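Local coordinates for protein carboxylic ester hydrolase (Aspergillus niger, PDB 7K4O) that hydrolyses ester bonds of tannins as a secreted serine esterase of the tannase family, probably through a Ser-His-Asp triad on an alpha/beta-hydrolase core, at residues 14-19 against 33-38; 59-64 against 75-80; 234-239 against 334-339; 238-243 against 297-302. All blocks are in the same frame, centred on the assembly; numbering follows the deposited sequence.

Contact 1: 14-19 against 33-38. With NA (sodium ion), chain R; NAG (2-acetamido-2-deoxy-beta-D-glucopyranose), chain C.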
# COMPACT_ATOMS: atom_id res chain seq x y z
N ILE A 14 5.61 -33.83 12.29
CA ILE A 14 4.52 -33.05 12.96
C ILE A 14 3.81 -32.20 11.89
O ILE A 14 2.57 -32.18 11.83
CB ILE A 14 5.06 -32.20 14.11
CG1 ILE A 14 5.49 -33.11 15.27
CG2 ILE A 14 4.06 -31.14 14.51
CD1 ILE A 14 4.33 -33.74 16.04
N VAL A 15 4.57 -31.55 11.04
CA VAL A 15 3.95 -30.63 10.04
C VAL A 15 3.22 -31.44 8.98
O VAL A 15 2.07 -31.10 8.60
CB VAL A 15 4.99 -29.68 9.45
CG1 VAL A 15 4.44 -28.95 8.24
CG2 VAL A 15 5.46 -28.72 10.49
N LYS A 16 3.80 -32.53 8.49
CA LYS A 16 3.12 -33.33 7.47
C LYS A 16 1.79 -33.86 8.02
O LYS A 16 0.78 -33.85 7.28
CB LYS A 16 3.98 -34.52 7.05
CG LYS A 16 5.07 -34.19 6.07
CD LYS A 16 5.96 -35.39 5.76
CE LYS A 16 7.19 -35.00 4.97
NZ LYS A 16 7.92 -36.22 4.54
N ALA A 17 1.74 -34.25 9.29
CA ALA A 17 0.52 -34.82 9.89
C ALA A 17 -0.52 -33.70 10.06
O ALA A 17 -1.70 -34.05 10.10
CB ALA A 17 0.82 -35.50 11.21
N ALA A 18 -0.13 -32.43 10.15
CA ALA A 18 -1.08 -31.31 10.38
C ALA A 18 -1.56 -30.69 9.05
O ALA A 18 -2.49 -29.87 9.05
CB ALA A 18 -0.40 -30.26 11.20
N LEU A 19 -0.91 -30.99 7.93
CA LEU A 19 -1.37 -30.36 6.67
C LEU A 19 -2.80 -30.79 6.40
O LEU A 19 -3.20 -31.92 6.63
CB LEU A 19 -0.48 -30.81 5.51
CG LEU A 19 0.87 -30.14 5.41
CD1 LEU A 19 1.67 -30.93 4.38
CD2 LEU A 19 0.73 -28.67 5.06
N ASP A 33 5.47 -34.54 0.61
CA ASP A 33 6.93 -34.83 0.62
C ASP A 33 7.77 -33.58 0.48
O ASP A 33 8.98 -33.68 0.67
CB ASP A 33 7.34 -35.74 -0.53
CG ASP A 33 6.72 -37.12 -0.46
OD1 ASP A 33 6.29 -37.52 0.64
OD2 ASP A 33 6.65 -37.79 -1.53
N SER A 34 7.19 -32.43 0.13
CA SER A 34 7.92 -31.19 -0.10
C SER A 34 8.15 -30.46 1.21
O SER A 34 8.80 -29.45 1.16
CB SER A 34 7.17 -30.27 -1.08
OG SER A 34 5.97 -29.80 -0.48
N VAL A 35 7.56 -30.90 2.31
CA VAL A 35 7.69 -30.19 3.62
C VAL A 35 9.15 -30.02 4.02
O VAL A 35 9.92 -31.03 3.97
CB VAL A 35 6.89 -30.88 4.73
CG1 VAL A 35 7.30 -30.32 6.08
CG2 VAL A 35 5.39 -30.69 4.50
N THR A 36 9.51 -28.81 4.41
CA THR A 36 10.77 -28.47 5.10
C THR A 36 10.39 -27.84 6.44
O THR A 36 9.39 -27.09 6.51
CB THR A 36 11.67 -27.52 4.30
OG1 THR A 36 11.05 -26.23 4.17
CG2 THR A 36 12.00 -28.08 2.94
N THR A 37 11.20 -28.10 7.46
CA THR A 37 11.05 -27.47 8.79
C THR A 37 12.43 -27.07 9.27
O THR A 37 13.40 -27.82 9.05
CB THR A 37 10.35 -28.37 9.82
OG1 THR A 37 11.11 -29.58 9.95
CG2 THR A 37 8.93 -28.69 9.42
N GLU A 38 12.51 -25.95 9.90
CA GLU A 38 13.76 -25.41 10.44
C GLU A 38 13.49 -24.56 11.67
O GLU A 38 12.74 -23.57 11.61
CB GLU A 38 14.42 -24.59 9.35
CG GLU A 38 15.66 -23.99 9.85
CD GLU A 38 16.38 -23.16 8.81
OE1 GLU A 38 15.77 -22.72 7.81
OE2 GLU A 38 17.54 -22.95 9.07
NA NA R . 13.58 -30.37 9.70
C1 NAG C . 13.04 -21.14 5.52
C2 NAG C . 14.29 -20.30 5.32
C3 NAG C . 14.53 -20.20 3.81
C4 NAG C . 14.59 -21.53 3.21
C5 NAG C . 13.35 -22.35 3.55
C6 NAG C . 13.34 -23.76 3.05
C7 NAG C . 14.70 -18.70 7.12
C8 NAG C . 14.56 -17.33 7.53
N2 NAG C . 14.18 -18.99 5.88
O3 NAG C . 15.72 -19.46 3.61
O4 NAG C . 14.55 -21.35 1.79
O5 NAG C . 13.19 -22.39 4.97
O6 NAG C . 14.52 -24.51 3.36
O7 NAG C . 15.21 -19.56 7.82
O HOH W 1 13.14 -30.19 6.92
O HOH W 2 12.44 -32.69 10.41
O HOH W 3 13.41 -29.06 12.06
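Val35 of segment 33-38 points its side chain at helix 14-18 and carries most of this contact. Its CB already lies over the aliphatic part of Lys16, between that chain's CG and CE. From there the two methyls part. CG1, anti to the backbone N (chi1 167°), crosses Val15 obliquely and meets its CG1 at 3.8 Å. CG2, anti to the carbonyl carbon, goes the other way, where Leu19 reaches it tip to tip, Leu19 CD1 lying 3.7 Å from Val35 CG2, while Lys16 CG closes in on the same methyl. Val15 forks in the same sense: its other branch, CG2, runs end-on into Thr37 CG2 at 3.6 Å.

No hydrogen bond crosses between the segments. The extended Lys16 chain carries its ammonium past Val35 toward Asp33, but NZ stays 4.4 Å from Asp33 OD1, too far for a salt bridge, so any attraction there is probably weak. Thr37 separates its two functions by torsion. With chi1 at 58°, OG1 sits between the backbone N and the carbonyl carbon and binds a sodium ion at 2.6 Å together with Thr37 O; three waters complete the observed ligands, and Asp12 also bonds OG1. Its methyl is thereby left to the valine. On the far flank of the helix, Ala18 packs on Leu165 of helix 144-169, and Phe62 of strand 50-66 extends the apolar cluster around Leu19 and Val35. Helix 12-18 thus packs against strand 28-47, one of the two edge strands of the mixed central sheet.

Contact 2: 59-64 against 75-80. With NAG (2-acetamido-2-deoxy-beta-D-glucopyranose), chain C.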
# COMPACT_ATOMS: atom_id res chain seq x y z
N ASN A 59 10.38 -22.40 10.93
CA ASN A 59 10.23 -21.98 9.51
C ASN A 59 9.79 -23.19 8.71
O ASN A 59 10.60 -24.13 8.49
CB ASN A 59 11.55 -21.39 9.02
CG ASN A 59 11.63 -21.20 7.52
OD1 ASN A 59 10.60 -21.02 6.88
ND2 ASN A 59 12.85 -21.35 6.95
N VAL A 60 8.58 -23.14 8.14
CA VAL A 60 7.96 -24.25 7.37
C VAL A 60 7.85 -23.81 5.91
O VAL A 60 7.36 -22.71 5.65
CB VAL A 60 6.56 -24.60 7.89
CG1 VAL A 60 5.91 -25.68 7.05
CG2 VAL A 60 6.65 -25.04 9.36
N THR A 61 8.24 -24.67 4.99
CA THR A 61 7.82 -24.48 3.58
C THR A 61 7.22 -25.76 3.05
O THR A 61 7.53 -26.87 3.49
CB THR A 61 8.90 -23.97 2.61
OG1 THR A 61 9.76 -25.05 2.23
CG2 THR A 61 9.63 -22.77 3.14
N PHE A 62 6.37 -25.64 2.04
CA PHE A 62 5.86 -26.77 1.27
C PHE A 62 5.20 -26.25 -0.02
O PHE A 62 5.02 -25.04 -0.17
CB PHE A 62 4.87 -27.62 2.06
CG PHE A 62 3.67 -26.88 2.57
CD1 PHE A 62 3.73 -26.24 3.80
CD2 PHE A 62 2.51 -26.77 1.83
CE1 PHE A 62 2.64 -25.53 4.28
CE2 PHE A 62 1.39 -26.11 2.34
CZ PHE A 62 1.48 -25.45 3.53
N ALA A 63 4.97 -27.19 -0.92
CA ALA A 63 4.46 -26.91 -2.27
C ALA A 63 3.06 -27.48 -2.42
O ALA A 63 2.70 -28.51 -1.83
CB ALA A 63 5.39 -27.50 -3.31
N TYR A 64 2.28 -26.85 -3.30
CA TYR A 64 1.02 -27.42 -3.79
C TYR A 64 0.88 -27.10 -5.28
O TYR A 64 1.65 -26.31 -5.81
CB TYR A 64 -0.18 -26.95 -2.96
CG TYR A 64 -0.57 -25.51 -3.09
CD1 TYR A 64 -1.46 -25.09 -4.07
CD2 TYR A 64 -0.12 -24.56 -2.22
CE1 TYR A 64 -1.89 -23.78 -4.14
CE2 TYR A 64 -0.51 -23.23 -2.28
CZ TYR A 64 -1.41 -22.83 -3.24
OH TYR A 64 -1.82 -21.53 -3.29
N LEU A 75 4.55 -22.32 -3.79
CA LEU A 75 5.26 -22.51 -2.52
C LEU A 75 4.60 -21.59 -1.47
O LEU A 75 4.40 -20.41 -1.68
CB LEU A 75 6.73 -22.15 -2.65
CG LEU A 75 7.46 -22.92 -3.74
CD1 LEU A 75 8.88 -22.45 -3.87
CD2 LEU A 75 7.40 -24.41 -3.48
N LEU A 76 4.43 -22.14 -0.27
CA LEU A 76 4.07 -21.35 0.91
C LEU A 76 5.21 -21.41 1.92
O LEU A 76 5.91 -22.44 2.02
CB LEU A 76 2.79 -21.90 1.54
CG LEU A 76 1.55 -21.94 0.66
CD1 LEU A 76 0.36 -22.39 1.48
CD2 LEU A 76 1.27 -20.58 0.02
N GLU A 77 5.37 -20.33 2.64
CA GLU A 77 6.31 -20.29 3.77
C GLU A 77 5.51 -19.78 4.97
O GLU A 77 4.91 -18.72 4.88
CB GLU A 77 7.53 -19.41 3.51
CG GLU A 77 8.50 -19.34 4.71
CD GLU A 77 9.89 -18.82 4.34
OE1 GLU A 77 10.48 -18.06 5.11
OE2 GLU A 77 10.32 -19.11 3.18
N ILE A 78 5.56 -20.53 6.07
CA ILE A 78 4.76 -20.21 7.27
C ILE A 78 5.72 -20.32 8.46
O ILE A 78 6.41 -21.33 8.57
CB ILE A 78 3.57 -21.19 7.39
CG1 ILE A 78 2.58 -20.99 6.21
CG2 ILE A 78 2.83 -21.01 8.71
CD1 ILE A 78 1.49 -22.03 6.14
N TRP A 79 5.73 -19.30 9.27
CA TRP A 79 6.50 -19.32 10.53
C TRP A 79 5.54 -19.62 11.68
O TRP A 79 4.63 -18.83 11.90
CB TRP A 79 7.23 -18.03 10.73
CG TRP A 79 8.30 -17.71 9.73
CD1 TRP A 79 8.66 -18.41 8.61
CD2 TRP A 79 9.14 -16.56 9.77
NE1 TRP A 79 9.68 -17.76 7.96
CE2 TRP A 79 9.97 -16.59 8.62
CE3 TRP A 79 9.25 -15.48 10.64
CZ2 TRP A 79 10.92 -15.61 8.37
CZ3 TRP A 79 10.18 -14.48 10.38
CH2 TRP A 79 11.00 -14.55 9.25
N LEU A 80 5.85 -20.67 12.42
CA LEU A 80 5.03 -21.14 13.57
C LEU A 80 5.69 -20.78 14.88
O LEU A 80 6.83 -21.17 15.15
CB LEU A 80 4.88 -22.65 13.47
CG LEU A 80 4.21 -23.23 12.24
CD1 LEU A 80 4.25 -24.74 12.28
CD2 LEU A 80 2.76 -22.76 12.12
C1 NAG C . 13.04 -21.14 5.52
C2 NAG C . 14.29 -20.30 5.32
C3 NAG C . 14.53 -20.20 3.81
C4 NAG C . 14.59 -21.53 3.21
C5 NAG C . 13.35 -22.35 3.55
C6 NAG C . 13.34 -23.76 3.05
C7 NAG C . 14.70 -18.70 7.12
C8 NAG C . 14.56 -17.33 7.53
N2 NAG C . 14.18 -18.99 5.88
O3 NAG C . 15.72 -19.46 3.61
O4 NAG C . 14.55 -21.35 1.79
O5 NAG C . 13.19 -22.39 4.97
O6 NAG C . 14.52 -24.51 3.36
O7 NAG C . 15.21 -19.56 7.82
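Four backbone hydrogen bonds hold the strands 59-64 and 75-80 in antiparallel register. Val60 and Ile78 form one hydrogen-bonded pair, N to O at 2.9 Å in both directions, and Phe62 and Leu76 form the next, in which Leu76 N meets Phe62 O at 3.0 Å nearly along the C=O axis. Between these pairs a CA-H...O contact runs from Glu77 CA to Val60 O. The two strands are the arms of a beta hairpin, the second and third strands of the mixed sheet, with 28-47 on the outer side and 115-120 on the inner.

Apolar packing occupies the face bearing Val60, Phe62, Leu76 and Ile78. Phe62, its ring swung between backbone N and carbonyl carbon (chi1 58°), crosses Leu76 obliquely; Leu76 CB lies over one ring face and CD1 is 3.8 Å from Phe62 CZ. The same leucine presents CG to the edge of the Tyr64 ring, and Ile161 of helix 144-169 covers this cluster.

Polar groups gather on the face of Asn59, Thr61, Glu77 and Trp79. Asn59 ND2 is bonded covalently to C1 of an N-acetylglucosamine at 1.5 Å. Beside it the indole Trp79 NE1 donates in its ring plane to Glu77 OE1 at 3.0 Å, on the anti lone pair, which restrains the carboxylate at the end of the extended Glu77 chain. Thr61 CG2 runs alongside Glu77 and touches the sugar, while Thr61 OG1 bonds Thr36.

Contact 3: 234-239 against 334-339. With NAG (2-acetamido-2-deoxy-beta-D-glucopyranose), chain I.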
# COMPACT_ATOMS: atom_id res chain seq x y z
N TYR A 234 9.21 21.18 -20.99
CA TYR A 234 10.20 21.61 -19.98
C TYR A 234 10.49 20.44 -19.04
O TYR A 234 9.56 19.87 -18.49
CB TYR A 234 9.68 22.81 -19.20
CG TYR A 234 10.69 23.27 -18.18
CD1 TYR A 234 11.87 23.89 -18.57
CD2 TYR A 234 10.49 23.06 -16.83
CE1 TYR A 234 12.81 24.31 -17.64
CE2 TYR A 234 11.40 23.49 -15.88
CZ TYR A 234 12.57 24.10 -16.29
OH TYR A 234 13.44 24.51 -15.34
N TYR A 235 11.76 20.14 -18.86
CA TYR A 235 12.26 19.03 -18.04
C TYR A 235 12.97 19.61 -16.83
O TYR A 235 14.16 19.88 -16.87
CB TYR A 235 13.11 18.13 -18.93
CG TYR A 235 12.30 17.59 -20.08
CD1 TYR A 235 11.46 16.48 -19.93
CD2 TYR A 235 12.27 18.25 -21.30
CE1 TYR A 235 10.69 16.00 -20.98
CE2 TYR A 235 11.49 17.81 -22.35
CZ TYR A 235 10.68 16.69 -22.19
OH TYR A 235 9.90 16.27 -23.21
N PRO A 236 12.28 19.79 -15.68
CA PRO A 236 12.90 20.42 -14.53
C PRO A 236 14.05 19.60 -13.99
O PRO A 236 13.95 18.37 -13.88
CB PRO A 236 11.80 20.52 -13.48
CG PRO A 236 10.53 20.33 -14.27
CD PRO A 236 10.88 19.40 -15.42
N PRO A 237 15.21 20.23 -13.67
CA PRO A 237 16.25 19.53 -12.91
C PRO A 237 15.61 19.04 -11.61
O PRO A 237 14.80 19.76 -11.02
CB PRO A 237 17.32 20.60 -12.63
CG PRO A 237 17.05 21.67 -13.67
CD PRO A 237 15.56 21.64 -13.94
N PRO A 238 15.92 17.82 -11.15
CA PRO A 238 15.35 17.32 -9.89
C PRO A 238 15.46 18.33 -8.74
O PRO A 238 14.55 18.48 -7.95
CB PRO A 238 16.20 16.09 -9.59
CG PRO A 238 16.58 15.58 -10.96
CD PRO A 238 16.81 16.84 -11.78
N CYS A 239 16.58 19.07 -8.68
CA CYS A 239 16.85 20.03 -7.59
C CYS A 239 15.81 21.14 -7.60
O CYS A 239 15.43 21.63 -6.52
CB CYS A 239 18.25 20.61 -7.78
SG CYS A 239 18.84 21.45 -6.30
N ALA A 334 8.18 12.81 -11.75
CA ALA A 334 8.70 13.90 -12.63
C ALA A 334 10.20 13.78 -12.88
O ALA A 334 10.73 14.59 -13.71
CB ALA A 334 8.37 15.26 -12.05
N GLU A 335 10.89 12.87 -12.20
CA GLU A 335 12.37 12.76 -12.28
C GLU A 335 12.82 12.80 -13.74
O GLU A 335 12.26 12.09 -14.60
CB GLU A 335 12.90 11.48 -11.64
CG GLU A 335 14.42 11.49 -11.46
CD GLU A 335 14.91 12.26 -10.23
OE1 GLU A 335 14.08 12.84 -9.46
OE2 GLU A 335 16.14 12.28 -10.03
N THR A 336 13.75 13.71 -14.04
CA THR A 336 14.36 13.83 -15.39
C THR A 336 15.75 13.20 -15.37
O THR A 336 16.23 12.84 -14.31
CB THR A 336 14.41 15.32 -15.79
OG1 THR A 336 15.05 16.06 -14.74
CG2 THR A 336 13.01 15.84 -16.00
N GLN A 337 16.38 13.07 -16.53
CA GLN A 337 17.74 12.53 -16.59
C GLN A 337 18.63 13.49 -17.40
O GLN A 337 18.16 14.15 -18.37
CB GLN A 337 17.79 11.13 -17.19
CG GLN A 337 17.26 11.04 -18.60
CD GLN A 337 17.26 9.60 -19.09
OE1 GLN A 337 18.27 8.91 -19.03
NE2 GLN A 337 16.11 9.13 -19.55
N TYR A 338 19.89 13.53 -16.99
CA TYR A 338 20.90 14.44 -17.57
C TYR A 338 21.54 13.76 -18.78
O TYR A 338 22.01 12.62 -18.66
CB TYR A 338 21.96 14.79 -16.54
CG TYR A 338 22.86 15.90 -17.03
CD1 TYR A 338 22.36 17.18 -17.19
CD2 TYR A 338 24.19 15.67 -17.33
CE1 TYR A 338 23.17 18.21 -17.65
CE2 TYR A 338 25.02 16.68 -17.77
CZ TYR A 338 24.50 17.96 -17.92
OH TYR A 338 25.30 18.98 -18.36
N ASN A 339 21.56 14.46 -19.91
CA ASN A 339 22.25 14.04 -21.16
C ASN A 339 23.59 14.79 -21.23
O ASN A 339 23.57 16.03 -21.26
CB ASN A 339 21.38 14.28 -22.38
CG ASN A 339 21.98 13.66 -23.62
OD1 ASN A 339 23.19 13.61 -23.77
ND2 ASN A 339 21.16 13.15 -24.52
C1 NAG I . 21.95 12.59 -25.60
C2 NAG I . 21.52 11.17 -25.81
C3 NAG I . 22.32 10.51 -26.92
C4 NAG I . 22.03 11.29 -28.18
C5 NAG I . 22.39 12.74 -27.94
C6 NAG I . 21.97 13.54 -29.15
C7 NAG I . 20.66 9.68 -24.16
C8 NAG I . 20.95 8.69 -23.08
N2 NAG I . 21.70 10.34 -24.64
O3 NAG I . 21.89 9.16 -27.09
O4 NAG I . 22.79 10.72 -29.25
O5 NAG I . 21.69 13.27 -26.81
O6 NAG I . 21.98 14.92 -28.83
O7 NAG I . 19.55 9.86 -24.63
O HOH W 4 12.89 16.30 -12.32
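With chi1 at 53°, Thr336 places OG1 between its backbone N and carbonyl carbon and swings CG2 anti to the carbonyl carbon, so that the hydroxyl and methyl both face the 234-239 segment. That segment is a proline-rich entry to helix 238-252, with Pro237 at the N-cap position and Pro238 in the first turn. Thr336 OG1 donates to Pro236 O at 2.7 Å, approaching from above the carbonyl plane, 32° out of it. A water lies within hydrogen-bonding distance of Pro236 O and Ala334 O and can give a proton to either, though it has other acceptors nearby. The threonine methyl packs against Tyr235, with CG2 3.7 Å from Tyr235 CB, at the edge of the ring and near its plane.

Glu335, its CG anti to the backbone N but its chain bent at chi2 (81°), crosses the Pro238 side chain at about a right angle, its carboxylate against CB and CG. Just downstream of these residues comes the short strand 337-339, paired with 344-346, whose Trp345 packs on Pro237, Pro238 and Thr336. Asn339 carries an N-linked N-acetylglucosamine. The nearest meeting of the glutamate with the ring is Glu335 OE2 against Pro238 CG, at 3.5 Å.

Contact 4: 238-243 against 297-302. With NAG (2-acetamido-2-deoxy-beta-D-glucopyranose), chain G.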
# COMPACT_ATOMS: atom_id res chain seq x y z
N PRO A 238 15.92 17.82 -11.15
CA PRO A 238 15.35 17.32 -9.89
C PRO A 238 15.46 18.33 -8.74
O PRO A 238 14.55 18.48 -7.95
CB PRO A 238 16.20 16.09 -9.59
CG PRO A 238 16.58 15.58 -10.96
CD PRO A 238 16.81 16.84 -11.78
N CYS A 239 16.58 19.07 -8.68
CA CYS A 239 16.85 20.03 -7.59
C CYS A 239 15.81 21.14 -7.60
O CYS A 239 15.43 21.63 -6.52
CB CYS A 239 18.25 20.61 -7.78
SG CYS A 239 18.84 21.45 -6.30
N GLU A 240 15.35 21.57 -8.77
CA GLU A 240 14.37 22.67 -8.84
C GLU A 240 13.07 22.22 -8.16
O GLU A 240 12.46 23.02 -7.44
CB GLU A 240 14.17 23.07 -10.30
CG GLU A 240 13.14 24.16 -10.49
CD GLU A 240 13.02 24.59 -11.94
OE1 GLU A 240 13.17 23.72 -12.82
OE2 GLU A 240 12.81 25.80 -12.19
N LEU A 241 12.61 21.00 -8.46
CA LEU A 241 11.34 20.48 -7.86
C LEU A 241 11.56 20.22 -6.37
O LEU A 241 10.62 20.50 -5.61
CB LEU A 241 10.93 19.21 -8.62
CG LEU A 241 10.51 19.50 -10.07
CD1 LEU A 241 10.09 18.27 -10.84
CD2 LEU A 241 9.42 20.54 -10.11
N ASP A 242 12.74 19.75 -5.99
CA ASP A 242 13.05 19.50 -4.55
C ASP A 242 12.99 20.83 -3.78
O ASP A 242 12.49 20.85 -2.64
CB ASP A 242 14.37 18.79 -4.36
CG ASP A 242 14.58 18.39 -2.91
OD1 ASP A 242 13.64 17.80 -2.31
OD2 ASP A 242 15.66 18.70 -2.38
N LYS A 243 13.43 21.93 -4.40
CA LYS A 243 13.32 23.25 -3.76
C LYS A 243 11.86 23.63 -3.57
O LYS A 243 11.46 24.13 -2.50
CB LYS A 243 14.08 24.30 -4.60
CG LYS A 243 14.00 25.72 -4.07
CD LYS A 243 14.39 25.88 -2.62
CE LYS A 243 15.85 25.58 -2.36
NZ LYS A 243 16.38 26.38 -1.22
N THR A 297 17.76 29.20 -10.18
CA THR A 297 16.64 29.81 -9.46
C THR A 297 15.38 29.08 -9.93
O THR A 297 15.32 28.69 -11.12
CB THR A 297 16.54 31.32 -9.67
OG1 THR A 297 16.34 31.58 -11.05
CG2 THR A 297 17.75 32.07 -9.13
N VAL A 298 14.40 28.95 -9.05
CA VAL A 298 13.13 28.28 -9.42
C VAL A 298 12.49 29.11 -10.52
O VAL A 298 12.21 30.30 -10.32
CB VAL A 298 12.20 28.07 -8.21
CG1 VAL A 298 10.87 27.45 -8.65
CG2 VAL A 298 12.90 27.22 -7.16
N SER A 299 12.24 28.48 -11.65
CA SER A 299 11.77 29.13 -12.89
C SER A 299 10.25 29.14 -12.96
O SER A 299 9.57 28.32 -12.28
CB SER A 299 12.37 28.47 -14.09
OG SER A 299 11.83 27.16 -14.27
N ALA A 300 9.73 30.04 -13.77
CA ALA A 300 8.28 30.14 -14.04
C ALA A 300 7.81 28.82 -14.67
O ALA A 300 6.70 28.38 -14.36
CB ALA A 300 8.00 31.31 -14.95
N LYS A 301 8.59 28.27 -15.59
CA LYS A 301 8.23 27.03 -16.31
C LYS A 301 8.24 25.87 -15.30
O LYS A 301 7.40 25.00 -15.45
CB LYS A 301 9.21 26.72 -17.43
CG LYS A 301 9.01 27.50 -18.71
CD LYS A 301 10.19 27.29 -19.67
CE LYS A 301 10.22 28.19 -20.88
NZ LYS A 301 9.24 27.74 -21.88
N GLY A 302 9.18 25.87 -14.35
CA GLY A 302 9.27 24.82 -13.31
C GLY A 302 8.03 24.85 -12.44
O GLY A 302 7.44 23.78 -12.16
C1 NAG G . 15.72 20.06 0.73
C2 NAG G . 17.18 20.33 0.32
C3 NAG G . 18.13 19.17 0.58
C4 NAG G . 18.02 18.91 2.06
C5 NAG G . 16.57 18.63 2.43
C6 NAG G . 16.43 18.40 3.92
C7 NAG G . 17.32 21.74 -1.67
C8 NAG G . 17.25 21.74 -3.17
N2 NAG G . 17.22 20.54 -1.11
O3 NAG G . 19.42 19.52 0.07
O4 NAG G . 18.77 17.74 2.24
O5 NAG G . 15.70 19.70 2.11
O6 NAG G . 15.08 18.13 4.22
O7 NAG G . 17.49 22.74 -1.01
O HOH W 5 15.74 26.59 -12.94
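Glu240 OE2 is gripped by two donors from Ser299. The backbone Ser299 N lies 2.8 Å from Glu240 OE2 and meets it nearly along the C-O axis (N-H...O angle 163°). Ser299 OG donates to the syn lone pair of the same atom, Glu240 OE2, at 2.7 Å. A water donating to Thr297 O makes a weaker third bond to Glu240 OE2. The glutamate arrives fully stretched, CG anti to the backbone N, which carries its carboxylate from helix 238-252 to the start of helix 300-310; its other oxygen, OE1, is bonded to Tyr234 OH.

Beyond this polar centre, Lys243 crosses Val298 obliquely, its CG 3.6 Å from Val298 CG2. Bends at chi2 and chi3 then turn the end of the chain away from segment 297-302, so that CE lies near O7 of a glycan whose N2 donates to Asp242 OD2 at 2.7 Å. Tyr283 of strand 282-285 covers Glu240, Lys243 and Val298 together, and the Cys239-Cys285 disulfide ties the same helix to that strand.

Ser299 itself is oriented by what follows it: Gly302 N donates to Ser299 OG at 2.9 Å. The buried negative charge near a helix start would probably be favoured by the dipole there. This is a serine N-cap of helix 300-310, with the capping hydroxyl held by a glutamate from helix 238-252.

How the contacts relate
The four contacts form two pairs in two well-separated regions of the folded chain. Contacts 1 and 2 come first in sequence, with centres 8 Å apart; strand 28-47 and strand 50-66 are neighbours in the mixed sheet, and Thr36 and Glu38 of contact 1 pair with Thr61 and Asn59 of contact 2 around one glycan. Contacts 3 and 4 follow, 10 Å apart, and share Pro238 and Cys239 at the start of helix 238-252; Tyr234 of contact 3 reaches Glu240 in contact 4. Between the pairs, centres lie about 45 to 58 Å apart without touching. The two pairs thus belong to different parts of the fold, the sheet edge and the region around helix 238-252.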